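Local coordinates for protein fervidolysin (Fervidobacterium pennivorans, PDB 1R6V) that degrades keratin into peptides as a calcium-binding, subtilisin-like serine protease, which lets the bacterium grow on native feathers, at residues R125-E130 / W136-I141; V143-W148 / A210-K215; T154-A159 / V390-L395; H169-G174 / K215-V220. The protein carries 1 engineered substitution. All coordinates share one frame; numbering follows the deposited sequence.

Overall arrangement
All four contacts lie on the same side of the chain's centre, at one end of the elongated molecule, in and beside the subtilisin-like catalytic domain. Contacts 1, 2 and 4 share one calcium ion. Contact centres 1 and 2 are about 8 Å apart, 2 and 4 about 10 Å, and 1 and 4 about 14 Å. Contact 3 lies about 15 to 19 Å from the others, where strand 157-162 of the mixed, largely parallel sheet meets helix 380-397. Contact 1 closes before the rest begin. Contact 2 alternates with contacts 3 and 4, and contact 4 is nested inside contact 3. Sequence-distant loops thus converge on one metal beside the core.

Contact 1 (R125-E130 / W136-I141); sequences RDYGEE and WGLEAI. With CA (calcium ion), chain B.
Arg125 and Glu139 form the salt bridge of this contact. Arg125 NE donates to Glu139 OE1 at 2.6 Å, with an N-H...O angle of 162°. The oxygen lies close to the guanidinium plane and is met nearly along its C-O axis. Arg125 NH2 adds a weak second bond to Glu139 OE1, at 3.2 Å. Two donors therefore grip one carboxylate oxygen, while the guanidinium and carboxylate planes stand 55° apart. Glu139 reaches this place with CG anti to its backbone N (chi1 -168°) and an extended chain. Arg125 NH1 turns to Asn133 O, which should help fix the rotation of the guanidinium.

The remaining contact is packing. Trp136 CB sits over one face of the Arg125 guanidinium, 3.4 Å from Arg125 NH2. The indole runs alongside the arginine, and Trp136 NE1 has its polar partner in Val345. Leu138 CD1 lies over one face of the Tyr127 ring in a CH-pi contact, 4.2 Å from the ring centroid. Leu138 CB also meets Tyr127 CZ at 3.8 Å. Tyr127 OH approaches Glu139 N at 3.1 Å, but the angle is too poor for a hydrogen bond.

Metal binding comes from Glu129, whose OE1 binds calcium at 2.4 Å and whose OE2 accepts from Gly214 N. If the propeptide ends at residue 121, as inferred, loop 125-130 lies near the start of the mature chain, and the contact probably fixes it to helix 136-140. On its other sides, this helix packs against strands 325-328 and 338-343 through Phe326 and Pro343.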
# COMPACT_ATOMS: atom_id res chain seq x y z
N ARG A 125 -38.18 11.24 8.10
CA ARG A 125 -37.49 10.26 7.28
C ARG A 125 -38.49 9.57 6.37
O ARG A 125 -38.81 8.39 6.56
CB ARG A 125 -36.81 9.23 8.18
CG ARG A 125 -35.74 9.84 9.03
CD ARG A 125 -35.23 8.87 10.06
NE ARG A 125 -34.38 9.58 11.01
CZ ARG A 125 -34.02 9.10 12.19
NH1 ARG A 125 -34.43 7.89 12.57
NH2 ARG A 125 -33.27 9.83 12.99
N ASP A 126 -38.97 10.30 5.38
CA ASP A 126 -39.93 9.75 4.44
C ASP A 126 -39.22 9.35 3.15
O ASP A 126 -39.16 10.13 2.21
CB ASP A 126 -41.04 10.78 4.17
CG ASP A 126 -42.14 10.23 3.29
OD1 ASP A 126 -42.48 9.03 3.42
OD2 ASP A 126 -42.69 11.01 2.47
N TYR A 127 -38.69 8.13 3.13
CA TYR A 127 -38.00 7.63 1.95
C TYR A 127 -38.86 6.67 1.13
O TYR A 127 -38.44 6.22 0.07
CB TYR A 127 -36.68 6.95 2.35
CG TYR A 127 -35.84 7.80 3.27
CD1 TYR A 127 -35.54 7.37 4.56
CD2 TYR A 127 -35.43 9.08 2.89
CE1 TYR A 127 -34.87 8.19 5.46
CE2 TYR A 127 -34.76 9.92 3.79
CZ TYR A 127 -34.49 9.46 5.07
OH TYR A 127 -33.90 10.29 5.99
N GLY A 128 -40.04 6.35 1.64
CA GLY A 128 -40.95 5.47 0.92
C GLY A 128 -40.94 3.99 1.31
O GLY A 128 -41.83 3.23 0.90
N GLU A 129 -39.95 3.59 2.09
CA GLU A 129 -39.81 2.19 2.52
C GLU A 129 -40.37 2.00 3.92
O GLU A 129 -40.31 2.91 4.74
CB GLU A 129 -38.33 1.80 2.55
CG GLU A 129 -37.56 2.30 1.35
CD GLU A 129 -38.02 1.67 0.07
OE1 GLU A 129 -37.52 0.57 -0.25
OE2 GLU A 129 -38.90 2.26 -0.61
N GLU A 130 -40.88 0.81 4.19
CA GLU A 130 -41.47 0.53 5.49
C GLU A 130 -40.50 0.74 6.66
O GLU A 130 -40.94 1.04 7.76
CB GLU A 130 -42.02 -0.89 5.51
CG GLU A 130 -40.96 -1.95 5.41
CD GLU A 130 -41.53 -3.29 5.01
OE1 GLU A 130 -40.73 -4.21 4.75
OE2 GLU A 130 -42.78 -3.44 4.95
N TRP A 136 -31.56 6.56 10.15
CA TRP A 136 -31.06 7.86 10.60
C TRP A 136 -29.86 8.35 9.80
O TRP A 136 -29.65 9.55 9.64
CB TRP A 136 -30.70 7.81 12.09
CG TRP A 136 -29.38 7.17 12.40
CD1 TRP A 136 -29.13 5.85 12.63
CD2 TRP A 136 -28.13 7.84 12.52
NE1 TRP A 136 -27.80 5.66 12.91
CE2 TRP A 136 -27.16 6.87 12.84
CE3 TRP A 136 -27.73 9.18 12.38
CZ2 TRP A 136 -25.81 7.18 13.03
CZ3 TRP A 136 -26.39 9.50 12.58
CH2 TRP A 136 -25.44 8.50 12.90
N GLY A 137 -29.07 7.40 9.28
CA GLY A 137 -27.90 7.77 8.51
C GLY A 137 -28.27 8.52 7.23
O GLY A 137 -27.57 9.44 6.83
N LEU A 138 -29.36 8.12 6.59
CA LEU A 138 -29.78 8.80 5.37
C LEU A 138 -30.20 10.22 5.72
O LEU A 138 -29.90 11.17 4.99
CB LEU A 138 -30.94 8.08 4.71
CG LEU A 138 -30.63 6.67 4.21
CD1 LEU A 138 -31.86 6.12 3.48
CD2 LEU A 138 -29.42 6.70 3.27
N GLU A 139 -30.90 10.37 6.84
CA GLU A 139 -31.32 11.71 7.24
C GLU A 139 -30.09 12.58 7.53
O GLU A 139 -30.02 13.74 7.12
CB GLU A 139 -32.20 11.68 8.49
CG GLU A 139 -32.88 13.02 8.74
CD GLU A 139 -33.50 13.16 10.12
OE1 GLU A 139 -33.76 12.12 10.76
OE2 GLU A 139 -33.73 14.31 10.56
N ALA A 140 -29.11 12.00 8.22
CA ALA A 140 -27.92 12.75 8.57
C ALA A 140 -27.14 13.26 7.37
O ALA A 140 -26.58 14.35 7.42
CB ALA A 140 -27.02 11.90 9.44
N ILE A 141 -27.09 12.48 6.29
CA ILE A 141 -26.33 12.94 5.13
C ILE A 141 -27.15 13.81 4.18
O ILE A 141 -26.65 14.24 3.15
CB ILE A 141 -25.66 11.76 4.35
CG1 ILE A 141 -26.71 10.79 3.80
CG2 ILE A 141 -24.66 11.07 5.28
CD1 ILE A 141 -26.13 9.65 2.92
CA CA B . -36.36 -1.50 -0.22

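Contact 2 (V143-W148 / A210-K215); sequences VTQQLW and AKKDGK. With CA (calcium ion), chain B.
Lys212 meets both Gln145 and Trp148, linking the capped start of helix 145-150 to a calcium-binding loop. The metal site probably corresponds to the high-affinity calcium site of the subtilisins. Lys212 NZ donates to Gln145 OE1 at 3.1 Å. The donor stands above the carbonyl plane, 43° out of it, and does not lie on a lone pair. Lys212 CE rests 3.6 Å from Trp148 CE3, with an oblique approach to the indole. The lysine chain is extended as far as CE and then bends (chi4 -56°), which turns NZ toward the glutamine.

Both helix residues are held by second partners. Gln145 NE2 donates to Asp126 O, so both ends of the amide are used. Trp148 NE1 bonds Val220 O, and Val143 CG1 lies over one face of the indole. Thr144 is the N-cap: Thr144 OG1 accepts from Leu147 N at 3.0 Å.

On the loop side, calcium is bound by Lys211 O and Lys215 O, both at 2.3 Å, and by Asp213 OD1 at 2.5 Å. Lys212 falls between two of these ligands and faces the helix. The side chains of Lys211 and Lys215 take no part in metal binding; only their carbonyls do. Asp213 OD1 also closes an Asx turn, accepting from Lys215 N at 3.1 Å from above the carboxylate plane.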
# COMPACT_ATOMS: atom_id res chain seq x y z
N VAL A 143 -30.22 12.97 2.60
CA VAL A 143 -30.96 12.30 1.56
C VAL A 143 -32.46 12.63 1.65
O VAL A 143 -33.01 12.72 2.74
CB VAL A 143 -30.82 10.76 1.67
CG1 VAL A 143 -31.81 10.08 0.75
CG2 VAL A 143 -29.39 10.34 1.35
N THR A 144 -33.10 12.86 0.51
CA THR A 144 -34.54 13.08 0.49
C THR A 144 -35.03 12.47 -0.82
O THR A 144 -34.24 12.26 -1.75
CB THR A 144 -34.95 14.59 0.54
OG1 THR A 144 -34.56 15.25 -0.67
CG2 THR A 144 -34.31 15.27 1.74
N GLN A 145 -36.31 12.14 -0.88
CA GLN A 145 -36.83 11.56 -2.12
C GLN A 145 -36.69 12.57 -3.25
O GLN A 145 -36.41 12.20 -4.39
CB GLN A 145 -38.29 11.13 -1.94
CG GLN A 145 -38.45 9.94 -0.99
CD GLN A 145 -39.80 9.26 -1.13
OE1 GLN A 145 -40.11 8.69 -2.18
NE2 GLN A 145 -40.61 9.31 -0.07
N GLN A 146 -36.87 13.84 -2.93
CA GLN A 146 -36.75 14.88 -3.94
C GLN A 146 -35.34 14.87 -4.52
O GLN A 146 -35.15 15.02 -5.73
CB GLN A 146 -37.06 16.24 -3.33
CG GLN A 146 -37.18 17.36 -4.35
CD GLN A 146 -37.65 18.66 -3.73
OE1 GLN A 146 -38.67 18.70 -3.04
NE2 GLN A 146 -36.91 19.74 -3.98
N LEU A 147 -34.34 14.69 -3.65
CA LEU A 147 -32.96 14.67 -4.10
C LEU A 147 -32.74 13.52 -5.08
O LEU A 147 -32.05 13.70 -6.08
CB LEU A 147 -32.00 14.54 -2.91
CG LEU A 147 -30.49 14.59 -3.19
CD1 LEU A 147 -29.76 15.16 -1.98
CD2 LEU A 147 -29.97 13.18 -3.52
N TRP A 148 -33.31 12.35 -4.80
CA TRP A 148 -33.15 11.21 -5.70
C TRP A 148 -33.77 11.48 -7.06
O TRP A 148 -33.38 10.85 -8.05
CB TRP A 148 -33.77 9.94 -5.12
CG TRP A 148 -32.96 9.33 -4.04
CD1 TRP A 148 -31.59 9.33 -3.93
CD2 TRP A 148 -33.45 8.57 -2.93
NE1 TRP A 148 -31.21 8.60 -2.81
CE2 TRP A 148 -32.33 8.13 -2.19
CE3 TRP A 148 -34.74 8.22 -2.49
CZ2 TRP A 148 -32.46 7.35 -1.02
CZ3 TRP A 148 -34.87 7.44 -1.33
CH2 TRP A 148 -33.73 7.02 -0.61
N ALA A 210 -29.65 -0.64 -1.52
CA ALA A 210 -30.82 -1.47 -1.31
C ALA A 210 -31.92 -0.87 -2.20
O ALA A 210 -32.05 0.35 -2.33
CB ALA A 210 -31.25 -1.47 0.16
N LYS A 211 -32.70 -1.73 -2.82
CA LYS A 211 -33.76 -1.32 -3.75
C LYS A 211 -34.87 -0.42 -3.18
O LYS A 211 -35.38 -0.67 -2.10
CB LYS A 211 -34.38 -2.59 -4.34
CG LYS A 211 -35.32 -2.40 -5.51
CD LYS A 211 -35.97 -3.74 -5.85
CE LYS A 211 -36.91 -3.65 -7.04
NZ LYS A 211 -37.59 -4.94 -7.32
N LYS A 212 -35.23 0.62 -3.92
CA LYS A 212 -36.32 1.49 -3.48
C LYS A 212 -37.57 0.79 -4.00
O LYS A 212 -37.90 0.87 -5.18
CB LYS A 212 -36.18 2.88 -4.08
CG LYS A 212 -37.12 3.90 -3.48
CD LYS A 212 -36.79 5.28 -4.02
CE LYS A 212 -37.67 6.34 -3.39
NZ LYS A 212 -39.12 6.07 -3.56
N ASP A 213 -38.27 0.08 -3.12
CA ASP A 213 -39.45 -0.66 -3.55
C ASP A 213 -40.55 -0.71 -2.49
O ASP A 213 -41.42 -1.58 -2.55
CB ASP A 213 -39.04 -2.10 -3.91
CG ASP A 213 -38.44 -2.85 -2.74
OD1 ASP A 213 -38.29 -2.24 -1.67
OD2 ASP A 213 -38.12 -4.05 -2.89
N GLY A 214 -40.49 0.21 -1.53
CA GLY A 214 -41.48 0.27 -0.47
C GLY A 214 -41.25 -0.69 0.69
O GLY A 214 -41.83 -0.52 1.76
N LYS A 215 -40.41 -1.70 0.47
CA LYS A 215 -40.13 -2.71 1.49
C LYS A 215 -38.72 -2.60 2.06
O LYS A 215 -37.83 -2.05 1.43
CB LYS A 215 -40.28 -4.10 0.88
CG LYS A 215 -41.63 -4.35 0.20
CD LYS A 215 -42.72 -4.55 1.23
CE LYS A 215 -44.03 -5.01 0.60
NZ LYS A 215 -45.03 -5.38 1.64
CA CA B . -36.36 -1.50 -0.22

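Contact 3 (T154-A159 / V390-L395); sequences TNIIVA and VVAVLL
Ile156 packs onto helix 380-397 at Ala392 and Leu395, where the contact is tightest. Its two branches divide the work. Ile156 CG2 meets Ala392 CB at 3.9 Å. Ile156 CG1 passes 3.3 Å from Ala392 O, and Ile156 CD1 reaches Leu395 CB at 3.8 Å. The second torsion of Ile156 (chi2 -53°) puts CD1 beside Leu395. Val158, two residues on, adds one touch, with Val158 CG2 3.9 Å from Ala392 CB. The small Ala392 methyl is thus met by one methyl from each of the two residues, and the backbones come close: Ile156 CA and Ala392 CA are 6.0 Å apart.

The other side is looser. Asn155 is exposed and Thr154 partly so, and neither packs on the helix segment. Thr154 N does bond Gln396 OE1, just past it. The CA-CB bond of Ile157 points away from the helix, and its side chain packs on Ile177.

In this part of the subtilisin fold, helix 380-397 packs against the start of strand 157-162 and the residue just before it. The strand runs on to Asp162 and the helix starts near Ser381, both probably of the charge relay system. No hydrogen bond joins the two segments; the contact between them is mainly apolar packing and shape fit.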
# COMPACT_ATOMS: atom_id res chain seq x y z
N THR A 154 -27.89 6.32 -10.98
CA THR A 154 -28.22 5.63 -12.22
C THR A 154 -27.01 5.37 -13.12
O THR A 154 -26.25 6.29 -13.41
CB THR A 154 -29.24 6.45 -13.03
OG1 THR A 154 -30.36 6.74 -12.19
CG2 THR A 154 -29.71 5.67 -14.25
N ASN A 155 -26.86 4.12 -13.55
CA ASN A 155 -25.77 3.65 -14.42
C ASN A 155 -24.39 3.57 -13.77
O ASN A 155 -23.41 3.23 -14.44
CB ASN A 155 -25.63 4.52 -15.68
CG ASN A 155 -26.93 4.59 -16.49
OD1 ASN A 155 -27.61 3.58 -16.67
ND2 ASN A 155 -27.24 5.77 -16.99
N ILE A 156 -24.30 3.88 -12.48
CA ILE A 156 -23.01 3.83 -11.81
C ILE A 156 -22.81 2.44 -11.22
O ILE A 156 -23.70 1.92 -10.55
CB ILE A 156 -22.91 4.90 -10.67
CG1 ILE A 156 -23.12 6.31 -11.25
CG2 ILE A 156 -21.54 4.81 -9.99
CD1 ILE A 156 -22.20 6.67 -12.43
N ILE A 157 -21.66 1.84 -11.50
CA ILE A 157 -21.34 0.51 -10.97
C ILE A 157 -20.42 0.69 -9.76
O ILE A 157 -19.37 1.32 -9.85
CB ILE A 157 -20.61 -0.36 -12.03
CG1 ILE A 157 -21.59 -0.72 -13.15
CG2 ILE A 157 -20.07 -1.66 -11.40
CD1 ILE A 157 -20.91 -1.36 -14.36
N VAL A 158 -20.82 0.12 -8.62
CA VAL A 158 -20.04 0.21 -7.39
C VAL A 158 -19.48 -1.16 -7.03
O VAL A 158 -20.25 -2.12 -6.87
CB VAL A 158 -20.95 0.62 -6.20
CG1 VAL A 158 -20.16 0.61 -4.90
CG2 VAL A 158 -21.57 1.99 -6.46
N ALA A 159 -18.16 -1.26 -6.90
CA ALA A 159 -17.57 -2.53 -6.52
C ALA A 159 -17.49 -2.62 -5.01
O ALA A 159 -16.94 -1.73 -4.36
CB ALA A 159 -16.18 -2.69 -7.12
N VAL A 390 -22.73 8.14 -1.61
CA VAL A 390 -22.75 9.54 -1.97
C VAL A 390 -21.94 9.73 -3.26
O VAL A 390 -22.36 10.44 -4.16
CB VAL A 390 -22.17 10.43 -0.85
CG1 VAL A 390 -21.95 11.86 -1.35
CG2 VAL A 390 -23.15 10.46 0.33
N VAL A 391 -20.77 9.10 -3.33
CA VAL A 391 -19.95 9.21 -4.55
C VAL A 391 -20.71 8.71 -5.78
O VAL A 391 -20.65 9.31 -6.86
CB VAL A 391 -18.61 8.40 -4.40
CG1 VAL A 391 -17.83 8.39 -5.74
CG2 VAL A 391 -17.74 9.04 -3.33
N ALA A 392 -21.41 7.59 -5.64
CA ALA A 392 -22.16 7.05 -6.77
C ALA A 392 -23.21 8.04 -7.28
O ALA A 392 -23.39 8.18 -8.49
CB ALA A 392 -22.82 5.72 -6.39
N VAL A 393 -23.90 8.71 -6.36
CA VAL A 393 -24.91 9.71 -6.74
C VAL A 393 -24.21 10.89 -7.45
O VAL A 393 -24.66 11.36 -8.50
CB VAL A 393 -25.73 10.19 -5.49
CG1 VAL A 393 -26.74 11.29 -5.88
CG2 VAL A 393 -26.52 9.00 -4.91
N LEU A 394 -23.09 11.33 -6.90
CA LEU A 394 -22.34 12.43 -7.51
C LEU A 394 -21.84 12.11 -8.90
O LEU A 394 -21.81 12.99 -9.77
CB LEU A 394 -21.15 12.84 -6.64
CG LEU A 394 -21.48 13.38 -5.24
CD1 LEU A 394 -20.20 13.64 -4.47
CD2 LEU A 394 -22.28 14.69 -5.37
N LEU A 395 -21.42 10.87 -9.13
CA LEU A 395 -20.89 10.50 -10.44
C LEU A 395 -21.97 10.54 -11.50
O LEU A 395 -21.66 10.64 -12.69
CB LEU A 395 -20.21 9.13 -10.37
CG LEU A 395 -18.87 9.20 -9.62
CD1 LEU A 395 -18.33 7.80 -9.42
CD2 LEU A 395 -17.87 10.07 -10.40

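Contact 4 (H169-G174 / K215-V220); sequences HPDLEG and KGIVGV. With CA (calcium ion), chain B.
Asp171 sets its carboxylate against the backbone of Gly216 and Ile217. Asp171 OD2 accepts from Ile217 N at 2.8 Å, through its syn lone pair and with an N-H...O angle of 148°. Asp171 OD2 also lies 3.4 Å from Gly216 CA, and Gly216 has no side chain to obstruct it. This oxygen has a second partner in Tyr374 OH. The other oxygen turns to the metal, with Asp171 OD1 2.3 Å from calcium. One carboxylate therefore bridges the ion and the loop that supplies carbonyls to it. Ile217 O lies 2.3 Å from calcium.

These atoms belong to the six-ligand calcium site of the catalytic domain, completed by Glu129, Lys211, Asp213 and the carbonyl of Lys215. Asp171 enters it from a short 3-10 turn, residues 170-172. His169 ND1 accepts from Asp171 N at 3.0 Å, with the donor in the ring plane, which probably helps hold the turn. Leu172 N also bonds His169 O.

Further out, Asp171 pairs with Lys211 through the backbone, and Glu173 OE2 forms a salt bridge with Lys211 NZ. The side chain of Ile217 packs on Leu348 and Ser349 of strand 347-350, while Val218 touches Leu138 of helix 136-140.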
# COMPACT_ATOMS: atom_id res chain seq x y z
N HIS A 169 -31.00 -11.68 -1.58
CA HIS A 169 -31.78 -10.91 -0.62
C HIS A 169 -32.85 -10.17 -1.43
O HIS A 169 -32.56 -9.58 -2.47
CB HIS A 169 -30.89 -9.88 0.09
CG HIS A 169 -31.49 -9.32 1.34
ND1 HIS A 169 -32.62 -8.53 1.33
CD2 HIS A 169 -31.15 -9.49 2.64
CE1 HIS A 169 -32.96 -8.25 2.58
NE2 HIS A 169 -32.09 -8.82 3.39
N PRO A 170 -34.10 -10.17 -0.95
CA PRO A 170 -35.16 -9.48 -1.68
C PRO A 170 -34.91 -7.99 -1.88
O PRO A 170 -35.22 -7.45 -2.94
CB PRO A 170 -36.42 -9.79 -0.86
CG PRO A 170 -35.89 -10.04 0.52
CD PRO A 170 -34.62 -10.81 0.27
N ASP A 171 -34.32 -7.32 -0.89
CA ASP A 171 -34.03 -5.89 -0.99
C ASP A 171 -32.86 -5.60 -1.95
O ASP A 171 -32.50 -4.44 -2.16
CB ASP A 171 -33.67 -5.32 0.40
CG ASP A 171 -34.49 -4.10 0.78
OD1 ASP A 171 -35.11 -3.47 -0.11
OD2 ASP A 171 -34.51 -3.75 1.98
N LEU A 172 -32.24 -6.64 -2.51
CA LEU A 172 -31.15 -6.43 -3.45
C LEU A 172 -31.50 -6.96 -4.83
O LEU A 172 -30.65 -7.01 -5.71
CB LEU A 172 -29.86 -7.11 -2.96
CG LEU A 172 -29.27 -6.54 -1.65
CD1 LEU A 172 -28.02 -7.34 -1.26
CD2 LEU A 172 -28.91 -5.07 -1.85
N GLU A 173 -32.76 -7.35 -5.01
CA GLU A 173 -33.19 -7.87 -6.31
C GLU A 173 -32.94 -6.84 -7.40
O GLU A 173 -33.28 -5.67 -7.25
CB GLU A 173 -34.68 -8.25 -6.28
CG GLU A 173 -35.15 -9.02 -7.51
CD GLU A 173 -35.45 -8.12 -8.71
OE1 GLU A 173 -35.38 -8.61 -9.86
OE2 GLU A 173 -35.76 -6.92 -8.50
N GLY A 174 -32.33 -7.27 -8.50
CA GLY A 174 -32.04 -6.37 -9.60
C GLY A 174 -30.91 -5.39 -9.34
O GLY A 174 -30.50 -4.66 -10.25
N LYS A 215 -40.41 -1.70 0.47
CA LYS A 215 -40.13 -2.71 1.49
C LYS A 215 -38.72 -2.60 2.06
O LYS A 215 -37.83 -2.05 1.43
CB LYS A 215 -40.28 -4.10 0.88
CG LYS A 215 -41.63 -4.35 0.20
CD LYS A 215 -42.72 -4.55 1.23
CE LYS A 215 -44.03 -5.01 0.60
NZ LYS A 215 -45.03 -5.38 1.64
N GLY A 216 -38.51 -3.14 3.26
CA GLY A 216 -37.20 -3.11 3.88
C GLY A 216 -36.58 -1.73 3.95
O GLY A 216 -37.24 -0.77 4.34
N ILE A 217 -35.30 -1.61 3.59
CA ILE A 217 -34.62 -0.32 3.61
C ILE A 217 -34.36 0.15 2.18
O ILE A 217 -34.87 -0.41 1.23
CB ILE A 217 -33.27 -0.40 4.38
CG1 ILE A 217 -32.29 -1.33 3.67
CG2 ILE A 217 -33.51 -0.97 5.79
CD1 ILE A 217 -30.81 -0.93 3.89
N VAL A 218 -33.59 1.23 2.04
CA VAL A 218 -33.25 1.72 0.71
C VAL A 218 -31.84 2.26 0.85
O VAL A 218 -31.46 2.74 1.92
CB VAL A 218 -34.25 2.81 0.23
CG1 VAL A 218 -34.31 3.96 1.22
CG2 VAL A 218 -33.84 3.32 -1.18
N GLY A 219 -31.04 2.12 -0.20
CA GLY A 219 -29.66 2.59 -0.15
C GLY A 219 -29.53 4.07 -0.41
O GLY A 219 -30.50 4.74 -0.75
N VAL A 220 -28.33 4.59 -0.20
CA VAL A 220 -28.02 5.99 -0.45
C VAL A 220 -28.19 6.28 -1.94
O VAL A 220 -28.64 7.36 -2.34
CB VAL A 220 -26.56 6.29 -0.06
CG1 VAL A 220 -26.18 7.68 -0.51
CG2 VAL A 220 -26.38 6.15 1.47
CA CA B . -36.36 -1.50 -0.22